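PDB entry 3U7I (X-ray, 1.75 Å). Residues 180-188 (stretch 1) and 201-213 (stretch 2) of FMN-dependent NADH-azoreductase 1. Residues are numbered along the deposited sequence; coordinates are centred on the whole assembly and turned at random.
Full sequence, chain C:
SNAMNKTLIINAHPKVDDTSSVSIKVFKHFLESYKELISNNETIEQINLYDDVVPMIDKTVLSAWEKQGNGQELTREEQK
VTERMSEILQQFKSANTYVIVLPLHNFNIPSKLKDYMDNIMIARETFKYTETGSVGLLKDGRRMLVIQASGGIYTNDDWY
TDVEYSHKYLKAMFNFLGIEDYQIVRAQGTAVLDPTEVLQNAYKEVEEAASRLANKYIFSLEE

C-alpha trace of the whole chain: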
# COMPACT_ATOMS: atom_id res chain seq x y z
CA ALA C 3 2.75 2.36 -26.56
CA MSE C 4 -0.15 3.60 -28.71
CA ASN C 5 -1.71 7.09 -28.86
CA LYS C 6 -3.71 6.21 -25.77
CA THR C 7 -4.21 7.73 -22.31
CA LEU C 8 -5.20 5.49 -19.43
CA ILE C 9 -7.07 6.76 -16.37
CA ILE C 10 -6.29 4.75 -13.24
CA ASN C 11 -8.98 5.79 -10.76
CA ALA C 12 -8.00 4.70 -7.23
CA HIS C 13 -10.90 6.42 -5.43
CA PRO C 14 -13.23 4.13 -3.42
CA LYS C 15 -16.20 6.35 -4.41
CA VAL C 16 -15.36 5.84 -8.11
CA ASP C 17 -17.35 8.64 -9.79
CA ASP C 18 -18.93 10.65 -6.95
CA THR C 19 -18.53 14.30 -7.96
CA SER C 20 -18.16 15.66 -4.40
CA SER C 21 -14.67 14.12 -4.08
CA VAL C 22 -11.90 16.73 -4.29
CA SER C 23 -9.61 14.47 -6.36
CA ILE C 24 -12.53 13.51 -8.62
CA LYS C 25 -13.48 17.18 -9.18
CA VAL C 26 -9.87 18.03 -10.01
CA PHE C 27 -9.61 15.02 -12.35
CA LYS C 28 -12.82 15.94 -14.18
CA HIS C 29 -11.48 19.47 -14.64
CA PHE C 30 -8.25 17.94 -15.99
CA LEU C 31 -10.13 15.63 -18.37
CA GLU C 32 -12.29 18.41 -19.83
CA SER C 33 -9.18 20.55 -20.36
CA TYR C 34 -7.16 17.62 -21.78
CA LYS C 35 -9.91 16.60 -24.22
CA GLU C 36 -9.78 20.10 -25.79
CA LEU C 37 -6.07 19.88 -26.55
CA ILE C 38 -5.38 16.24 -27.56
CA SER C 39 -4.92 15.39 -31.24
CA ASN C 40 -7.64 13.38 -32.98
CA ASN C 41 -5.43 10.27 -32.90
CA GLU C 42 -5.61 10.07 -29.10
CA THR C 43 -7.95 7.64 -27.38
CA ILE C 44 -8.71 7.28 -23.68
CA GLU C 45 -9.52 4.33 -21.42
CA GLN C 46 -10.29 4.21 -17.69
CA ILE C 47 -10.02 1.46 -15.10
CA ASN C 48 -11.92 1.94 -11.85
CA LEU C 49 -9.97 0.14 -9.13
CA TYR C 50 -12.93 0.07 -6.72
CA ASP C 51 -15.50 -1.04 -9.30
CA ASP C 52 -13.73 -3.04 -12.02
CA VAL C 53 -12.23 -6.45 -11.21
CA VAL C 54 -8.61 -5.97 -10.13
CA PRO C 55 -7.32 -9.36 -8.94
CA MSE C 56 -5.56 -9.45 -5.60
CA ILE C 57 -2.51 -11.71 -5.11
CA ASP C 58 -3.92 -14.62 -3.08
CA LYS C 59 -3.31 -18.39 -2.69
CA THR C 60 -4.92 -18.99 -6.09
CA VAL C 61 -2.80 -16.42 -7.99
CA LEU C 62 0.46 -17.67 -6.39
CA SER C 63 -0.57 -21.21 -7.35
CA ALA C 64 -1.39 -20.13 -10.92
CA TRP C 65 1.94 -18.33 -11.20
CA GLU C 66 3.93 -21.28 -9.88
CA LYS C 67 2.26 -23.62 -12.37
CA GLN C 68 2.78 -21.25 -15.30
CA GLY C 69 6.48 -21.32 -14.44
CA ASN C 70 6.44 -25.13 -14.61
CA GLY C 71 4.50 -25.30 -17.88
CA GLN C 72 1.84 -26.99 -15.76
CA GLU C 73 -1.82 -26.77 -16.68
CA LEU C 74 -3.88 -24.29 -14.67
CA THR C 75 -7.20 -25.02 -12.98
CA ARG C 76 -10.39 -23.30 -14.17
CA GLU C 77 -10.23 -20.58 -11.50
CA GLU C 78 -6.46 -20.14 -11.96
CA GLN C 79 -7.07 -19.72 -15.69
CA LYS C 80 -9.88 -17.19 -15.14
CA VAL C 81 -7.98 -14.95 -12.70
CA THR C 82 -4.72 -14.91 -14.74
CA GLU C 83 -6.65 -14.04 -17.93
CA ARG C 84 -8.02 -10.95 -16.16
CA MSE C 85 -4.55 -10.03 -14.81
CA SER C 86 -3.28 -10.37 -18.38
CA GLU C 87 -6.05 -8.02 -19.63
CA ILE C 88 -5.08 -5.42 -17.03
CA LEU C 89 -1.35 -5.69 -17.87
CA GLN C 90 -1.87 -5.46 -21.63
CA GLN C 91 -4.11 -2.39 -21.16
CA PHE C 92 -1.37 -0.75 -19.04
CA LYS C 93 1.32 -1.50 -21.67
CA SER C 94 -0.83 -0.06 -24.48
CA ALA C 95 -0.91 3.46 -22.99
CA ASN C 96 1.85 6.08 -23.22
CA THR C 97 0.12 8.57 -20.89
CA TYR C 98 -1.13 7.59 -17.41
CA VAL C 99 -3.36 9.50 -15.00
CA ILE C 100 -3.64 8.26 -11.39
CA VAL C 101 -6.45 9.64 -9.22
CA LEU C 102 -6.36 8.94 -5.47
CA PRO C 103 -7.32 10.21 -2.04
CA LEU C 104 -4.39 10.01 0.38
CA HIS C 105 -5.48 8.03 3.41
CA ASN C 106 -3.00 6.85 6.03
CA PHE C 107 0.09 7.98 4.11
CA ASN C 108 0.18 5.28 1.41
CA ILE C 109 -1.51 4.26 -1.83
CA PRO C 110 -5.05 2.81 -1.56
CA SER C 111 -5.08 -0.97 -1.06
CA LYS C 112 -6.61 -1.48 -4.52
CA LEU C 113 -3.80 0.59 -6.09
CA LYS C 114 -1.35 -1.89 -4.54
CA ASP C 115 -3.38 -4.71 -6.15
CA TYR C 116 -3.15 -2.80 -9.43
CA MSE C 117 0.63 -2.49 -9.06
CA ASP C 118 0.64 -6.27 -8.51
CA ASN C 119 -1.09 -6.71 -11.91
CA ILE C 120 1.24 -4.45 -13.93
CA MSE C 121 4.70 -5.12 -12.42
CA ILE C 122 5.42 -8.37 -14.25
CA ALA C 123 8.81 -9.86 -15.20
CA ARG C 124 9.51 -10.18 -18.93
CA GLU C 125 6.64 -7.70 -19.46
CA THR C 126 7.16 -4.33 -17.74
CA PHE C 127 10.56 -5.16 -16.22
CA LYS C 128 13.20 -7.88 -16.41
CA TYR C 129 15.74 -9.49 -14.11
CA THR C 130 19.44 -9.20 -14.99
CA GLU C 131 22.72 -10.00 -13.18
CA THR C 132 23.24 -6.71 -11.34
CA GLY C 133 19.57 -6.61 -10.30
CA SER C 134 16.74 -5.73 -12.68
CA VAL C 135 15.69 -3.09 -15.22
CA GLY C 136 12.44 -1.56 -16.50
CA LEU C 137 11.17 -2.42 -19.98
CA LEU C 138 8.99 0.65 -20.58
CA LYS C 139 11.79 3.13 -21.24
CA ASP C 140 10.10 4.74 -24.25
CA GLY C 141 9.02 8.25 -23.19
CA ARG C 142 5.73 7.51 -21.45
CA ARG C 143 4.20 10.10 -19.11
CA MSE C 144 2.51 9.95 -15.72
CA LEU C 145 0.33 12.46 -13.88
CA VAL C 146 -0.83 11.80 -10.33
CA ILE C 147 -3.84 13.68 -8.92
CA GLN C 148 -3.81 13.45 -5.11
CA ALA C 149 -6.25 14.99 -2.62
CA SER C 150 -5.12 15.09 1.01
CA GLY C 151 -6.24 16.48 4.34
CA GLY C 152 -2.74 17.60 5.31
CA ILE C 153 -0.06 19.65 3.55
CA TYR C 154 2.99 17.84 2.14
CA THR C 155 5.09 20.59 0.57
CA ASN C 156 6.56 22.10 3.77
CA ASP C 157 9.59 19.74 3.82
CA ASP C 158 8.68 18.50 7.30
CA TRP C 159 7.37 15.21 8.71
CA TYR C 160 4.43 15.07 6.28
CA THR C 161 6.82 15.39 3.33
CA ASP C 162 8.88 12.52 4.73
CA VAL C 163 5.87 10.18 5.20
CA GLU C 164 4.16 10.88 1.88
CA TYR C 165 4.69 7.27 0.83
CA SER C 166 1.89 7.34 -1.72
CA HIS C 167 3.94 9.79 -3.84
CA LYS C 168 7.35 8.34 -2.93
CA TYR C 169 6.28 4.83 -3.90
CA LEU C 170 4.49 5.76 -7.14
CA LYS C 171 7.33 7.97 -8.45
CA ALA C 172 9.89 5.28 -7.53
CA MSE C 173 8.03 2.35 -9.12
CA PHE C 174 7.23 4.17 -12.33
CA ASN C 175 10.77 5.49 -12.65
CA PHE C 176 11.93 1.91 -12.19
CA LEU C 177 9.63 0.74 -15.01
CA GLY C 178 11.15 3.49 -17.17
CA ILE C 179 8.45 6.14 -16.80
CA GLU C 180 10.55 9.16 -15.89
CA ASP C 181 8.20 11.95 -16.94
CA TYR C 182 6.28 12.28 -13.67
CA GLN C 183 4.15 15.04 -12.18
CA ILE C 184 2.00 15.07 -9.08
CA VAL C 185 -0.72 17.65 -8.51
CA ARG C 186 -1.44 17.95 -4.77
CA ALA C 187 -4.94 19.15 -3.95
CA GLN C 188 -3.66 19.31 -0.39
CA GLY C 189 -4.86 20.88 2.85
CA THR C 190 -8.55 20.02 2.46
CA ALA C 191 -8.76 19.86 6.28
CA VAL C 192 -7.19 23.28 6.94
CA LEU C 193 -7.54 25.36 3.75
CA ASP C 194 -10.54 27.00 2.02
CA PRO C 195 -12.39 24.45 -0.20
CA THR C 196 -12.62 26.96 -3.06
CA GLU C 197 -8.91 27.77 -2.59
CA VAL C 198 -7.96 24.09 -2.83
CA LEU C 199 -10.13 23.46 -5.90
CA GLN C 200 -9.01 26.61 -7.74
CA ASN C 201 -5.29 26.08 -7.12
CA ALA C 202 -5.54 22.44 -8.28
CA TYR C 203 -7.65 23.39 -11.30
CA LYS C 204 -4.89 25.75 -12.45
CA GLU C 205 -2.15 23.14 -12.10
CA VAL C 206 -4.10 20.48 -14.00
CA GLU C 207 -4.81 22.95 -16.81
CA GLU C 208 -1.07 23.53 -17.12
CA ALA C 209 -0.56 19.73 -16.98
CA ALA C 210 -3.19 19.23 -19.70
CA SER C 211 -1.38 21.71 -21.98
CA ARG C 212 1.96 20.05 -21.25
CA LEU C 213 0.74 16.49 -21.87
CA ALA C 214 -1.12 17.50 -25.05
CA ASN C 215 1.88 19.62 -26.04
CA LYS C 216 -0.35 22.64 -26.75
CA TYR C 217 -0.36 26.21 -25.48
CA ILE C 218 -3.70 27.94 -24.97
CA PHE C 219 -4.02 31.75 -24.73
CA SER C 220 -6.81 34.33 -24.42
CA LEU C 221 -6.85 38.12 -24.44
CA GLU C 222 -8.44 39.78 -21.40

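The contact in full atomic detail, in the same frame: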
# COMPACT_ATOMS: atom_id res chain seq x y z
N GLU C 180 9.77 8.15 -16.58
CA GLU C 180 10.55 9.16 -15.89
C GLU C 180 9.92 10.54 -15.94
O GLU C 180 10.29 11.42 -15.16
CB GLU C 180 11.97 9.19 -16.45
CG GLU C 180 12.68 7.87 -16.31
CD GLU C 180 14.14 7.94 -16.70
OE1 GLU C 180 14.48 8.77 -17.58
OE2 GLU C 180 14.94 7.16 -16.14
N ASP C 181 8.97 10.72 -16.86
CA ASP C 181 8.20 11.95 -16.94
C ASP C 181 7.02 11.87 -15.97
O ASP C 181 5.97 11.32 -16.28
CB ASP C 181 7.70 12.18 -18.38
CG ASP C 181 7.09 13.56 -18.59
OD1 ASP C 181 6.58 14.17 -17.63
OD2 ASP C 181 7.12 14.04 -19.74
N TYR C 182 7.23 12.42 -14.77
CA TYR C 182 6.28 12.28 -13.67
C TYR C 182 5.91 13.65 -13.10
O TYR C 182 6.78 14.49 -12.87
CB TYR C 182 6.90 11.40 -12.58
CG TYR C 182 6.08 11.23 -11.32
CD1 TYR C 182 5.38 10.06 -11.08
CD2 TYR C 182 6.03 12.23 -10.36
CE1 TYR C 182 4.65 9.89 -9.93
CE2 TYR C 182 5.29 12.06 -9.20
CZ TYR C 182 4.59 10.88 -8.99
OH TYR C 182 3.85 10.68 -7.84
N GLN C 183 4.62 13.87 -12.89
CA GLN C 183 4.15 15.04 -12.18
C GLN C 183 3.08 14.62 -11.20
O GLN C 183 2.24 13.77 -11.50
CB GLN C 183 3.57 16.08 -13.12
CG GLN C 183 2.84 17.20 -12.38
CD GLN C 183 2.43 18.35 -13.28
OE1 GLN C 183 2.37 18.21 -14.50
NE2 GLN C 183 2.17 19.51 -12.67
N ILE C 184 3.11 15.20 -10.01
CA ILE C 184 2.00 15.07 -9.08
C ILE C 184 1.36 16.44 -8.80
O ILE C 184 2.05 17.43 -8.50
CB ILE C 184 2.41 14.36 -7.77
CG1 ILE C 184 1.21 14.29 -6.82
CG2 ILE C 184 3.62 15.05 -7.12
CD1 ILE C 184 1.36 13.32 -5.68
N VAL C 185 0.04 16.49 -8.93
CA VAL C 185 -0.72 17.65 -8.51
C VAL C 185 -1.33 17.34 -7.13
O VAL C 185 -2.08 16.37 -6.97
CB VAL C 185 -1.80 18.01 -9.53
CG1 VAL C 185 -2.68 19.15 -9.00
CG2 VAL C 185 -1.15 18.40 -10.88
N ARG C 186 -0.97 18.15 -6.14
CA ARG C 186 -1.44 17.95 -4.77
C ARG C 186 -2.58 18.91 -4.42
O ARG C 186 -2.34 20.09 -4.12
CB ARG C 186 -0.29 18.13 -3.78
CG ARG C 186 0.82 17.11 -3.91
CD ARG C 186 1.85 17.26 -2.79
NE ARG C 186 2.92 16.28 -2.90
CZ ARG C 186 3.93 16.39 -3.76
NH1 ARG C 186 4.01 17.42 -4.59
NH2 ARG C 186 4.87 15.45 -3.80
N ALA C 187 -3.81 18.40 -4.46
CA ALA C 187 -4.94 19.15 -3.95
C ALA C 187 -4.94 18.96 -2.44
O ALA C 187 -5.80 18.28 -1.88
CB ALA C 187 -6.23 18.64 -4.56
N GLN C 188 -3.96 19.57 -1.79
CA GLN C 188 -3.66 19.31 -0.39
C GLN C 188 -4.29 20.34 0.55
O GLN C 188 -4.70 21.42 0.12
CB GLN C 188 -2.15 19.30 -0.19
CG GLN C 188 -1.47 20.57 -0.69
CD GLN C 188 0.04 20.53 -0.52
OE1 GLN C 188 0.60 19.51 -0.11
NE2 GLN C 188 0.70 21.64 -0.83
N ASN C 201 -6.73 26.27 -6.95
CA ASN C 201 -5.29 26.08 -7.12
C ASN C 201 -4.97 24.80 -7.91
O ASN C 201 -4.10 24.81 -8.78
CB ASN C 201 -4.58 26.07 -5.77
CG ASN C 201 -4.42 27.47 -5.20
OD1 ASN C 201 -4.10 28.41 -5.93
ND2 ASN C 201 -4.63 27.61 -3.89
N ALA C 202 -5.70 23.73 -7.61
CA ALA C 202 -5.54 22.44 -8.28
C ALA C 202 -6.02 22.52 -9.73
O ALA C 202 -5.38 21.99 -10.63
CB ALA C 202 -6.28 21.36 -7.54
N TYR C 203 -7.16 23.18 -9.94
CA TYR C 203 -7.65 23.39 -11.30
C TYR C 203 -6.58 24.03 -12.18
O TYR C 203 -6.38 23.61 -13.32
CB TYR C 203 -8.90 24.27 -11.30
CG TYR C 203 -10.15 23.61 -10.75
CD1 TYR C 203 -10.23 22.23 -10.58
CD2 TYR C 203 -11.27 24.38 -10.41
CE1 TYR C 203 -11.38 21.63 -10.08
CE2 TYR C 203 -12.42 23.79 -9.91
CZ TYR C 203 -12.47 22.42 -9.75
OH TYR C 203 -13.62 21.85 -9.25
N LYS C 204 -5.89 25.04 -11.66
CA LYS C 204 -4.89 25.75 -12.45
C LYS C 204 -3.72 24.85 -12.83
O LYS C 204 -3.27 24.84 -13.98
CB LYS C 204 -4.36 26.99 -11.73
CG LYS C 204 -3.50 27.87 -12.63
CD LYS C 204 -2.44 28.62 -11.83
CE LYS C 204 -1.40 29.26 -12.75
NZ LYS C 204 -0.18 29.70 -11.99
N GLU C 205 -3.23 24.09 -11.86
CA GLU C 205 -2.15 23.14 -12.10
C GLU C 205 -2.49 22.06 -13.12
O GLU C 205 -1.64 21.66 -13.92
CB GLU C 205 -1.72 22.47 -10.80
CG GLU C 205 -1.06 23.37 -9.80
CD GLU C 205 -0.34 22.58 -8.74
OE1 GLU C 205 -0.58 22.85 -7.54
OE2 GLU C 205 0.45 21.68 -9.10
N VAL C 206 -3.73 21.56 -13.08
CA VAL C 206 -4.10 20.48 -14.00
C VAL C 206 -4.43 21.01 -15.40
O VAL C 206 -4.41 20.25 -16.37
CB VAL C 206 -5.26 19.60 -13.47
CG1 VAL C 206 -4.79 18.78 -12.26
CG2 VAL C 206 -6.47 20.45 -13.12
N GLU C 207 -4.74 22.30 -15.50
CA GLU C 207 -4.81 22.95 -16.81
C GLU C 207 -3.42 23.00 -17.43
O GLU C 207 -3.22 22.61 -18.58
CB GLU C 207 -5.37 24.37 -16.69
CG GLU C 207 -6.83 24.42 -16.34
CD GLU C 207 -7.31 25.85 -16.10
OE1 GLU C 207 -6.57 26.80 -16.46
OE2 GLU C 207 -8.41 26.02 -15.54
N GLU C 208 -2.45 23.49 -16.67
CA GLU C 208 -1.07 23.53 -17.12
C GLU C 208 -0.54 22.13 -17.47
O GLU C 208 0.22 21.98 -18.43
CB GLU C 208 -0.19 24.20 -16.06
CG GLU C 208 -0.54 25.66 -15.82
CD GLU C 208 -0.05 26.18 -14.48
OE1 GLU C 208 -0.14 25.44 -13.47
OE2 GLU C 208 0.41 27.34 -14.42
N ALA C 209 -0.94 21.12 -16.70
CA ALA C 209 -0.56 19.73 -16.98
C ALA C 209 -1.20 19.21 -18.27
O ALA C 209 -0.57 18.47 -19.03
CB ALA C 209 -0.93 18.82 -15.81
N ALA C 210 -2.46 19.59 -18.49
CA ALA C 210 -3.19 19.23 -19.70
C ALA C 210 -2.51 19.79 -20.95
O ALA C 210 -2.34 19.08 -21.94
CB ALA C 210 -4.63 19.71 -19.61
N SER C 211 -2.13 21.07 -20.90
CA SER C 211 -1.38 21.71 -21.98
C SER C 211 -0.07 20.98 -22.24
O SER C 211 0.27 20.66 -23.38
CB SER C 211 -1.06 23.17 -21.63
OG SER C 211 -2.24 23.95 -21.60
N ARG C 212 0.68 20.74 -21.16
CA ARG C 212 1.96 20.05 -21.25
C ARG C 212 1.80 18.69 -21.92
O ARG C 212 2.46 18.40 -22.92
CB ARG C 212 2.59 19.90 -19.86
CG ARG C 212 4.00 19.29 -19.89
CD ARG C 212 4.64 19.26 -18.50
NE ARG C 212 3.92 18.39 -17.58
CZ ARG C 212 4.04 17.07 -17.54
NH1 ARG C 212 4.85 16.44 -18.39
NH2 ARG C 212 3.34 16.36 -16.66
N LEU C 213 0.91 17.86 -21.37
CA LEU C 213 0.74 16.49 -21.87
C LEU C 213 0.25 16.45 -23.32
O LEU C 213 0.64 15.57 -24.08
CB LEU C 213 -0.17 15.67 -20.95
CG LEU C 213 0.38 15.26 -19.58
CD1 LEU C 213 -0.72 14.69 -18.69
CD2 LEU C 213 1.55 14.28 -19.70
O HOH W 1 3.88 13.91 -16.46
O HOH W 2 2.76 20.75 -16.09
O HOH W 3 2.46 19.70 -9.96
O HOH W 4 0.88 21.81 -13.86
O HOH W 5 0.80 20.33 -6.35
O HOH W 6 -2.50 22.33 -6.06

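The apolar centre of this contact is Val185, a buried strand residue whose CA-to-CB bond points toward the helix. Its CG1 methyl lies 3.9 Å from Val206 CG1 and 3.9 Å from Glu205 CB, so the valine meets both an apolar side chain and the aliphatic base of an acidic one. The same methyl is 4.2 Å from Ala202 O, a carbonyl that accepts from Val206 N at 3.0 Å within the helix; a methyl has no proton to donate, so this approach is packing. Two residues on, Ala187 CB sits 4.0 Å from Ala202 CB.

The spacing of these contacts follows from the backbone. The strand and helix run nearly antiparallel, with 166° between their directions, but the separation is not uniform: Ala187 CA and Ala202 CA are 5.5 Å apart, Val185 CA and Glu205 CA 6.7 Å, Gln183 CA and Ala209 CA 8.2 Å, and Asp181 CA and Leu213 CA 10.0 Å. Where the elements are close, methyl groups suffice; where they diverge, longer side chains span the gap. The strand alternates from Asp181 to Arg186: the CA-to-CB bonds of Asp181, Gln183 and Val185 point toward the helix and those of Tyr182, Ile184 and Arg186 away, while that of Ala187 points sideways.

Gln183 marks the change from apolar to polar. With chi1 and chi2 both t, its extended side chain brings OE1 to 3.6 Å from Ala209 CB. The same oxygen accepts a hydrogen bond from Arg212 NH2 at 3.0 Å with an N-H...O angle of 151°, and a weak one from Arg212 NE at 3.5 Å and 135°. OE1 lies near the guanidinium plane, at its edge, as expected for an acceptor shared by two N-H groups. Water 2 adds a second path, donating to Gln183 OE1 and accepting from Arg212 NE, both at 3.0 Å.

Farther out, Arg212 NH1 forms a salt bridge with Asp181 OD1 at 3.0 Å. The hydrogen-bond angle is 131° and the carboxylate oxygen is oblique to the guanidinium, so the charge pairing is close but its directionality is modest. Water 1 lies 3.0 Å from Asp181 OD1 and accepts from Arg212 NH2 at 2.5 Å.

Around Glu205 the polar connections run through water. Water 4 accepts from Gln183 NE2 at 2.9 Å and donates to Glu205 O at 2.5 Å. Water 3 accepts from Gln183 NE2 at 2.7 Å and donates to Ile184 O at 2.7 Å and Glu205 OE2 at 2.9 Å. Water 6 donates to Arg186 O at 3.0 Å and Glu205 OE1 at 2.5 Å, tying the carboxylate to the strand backbone.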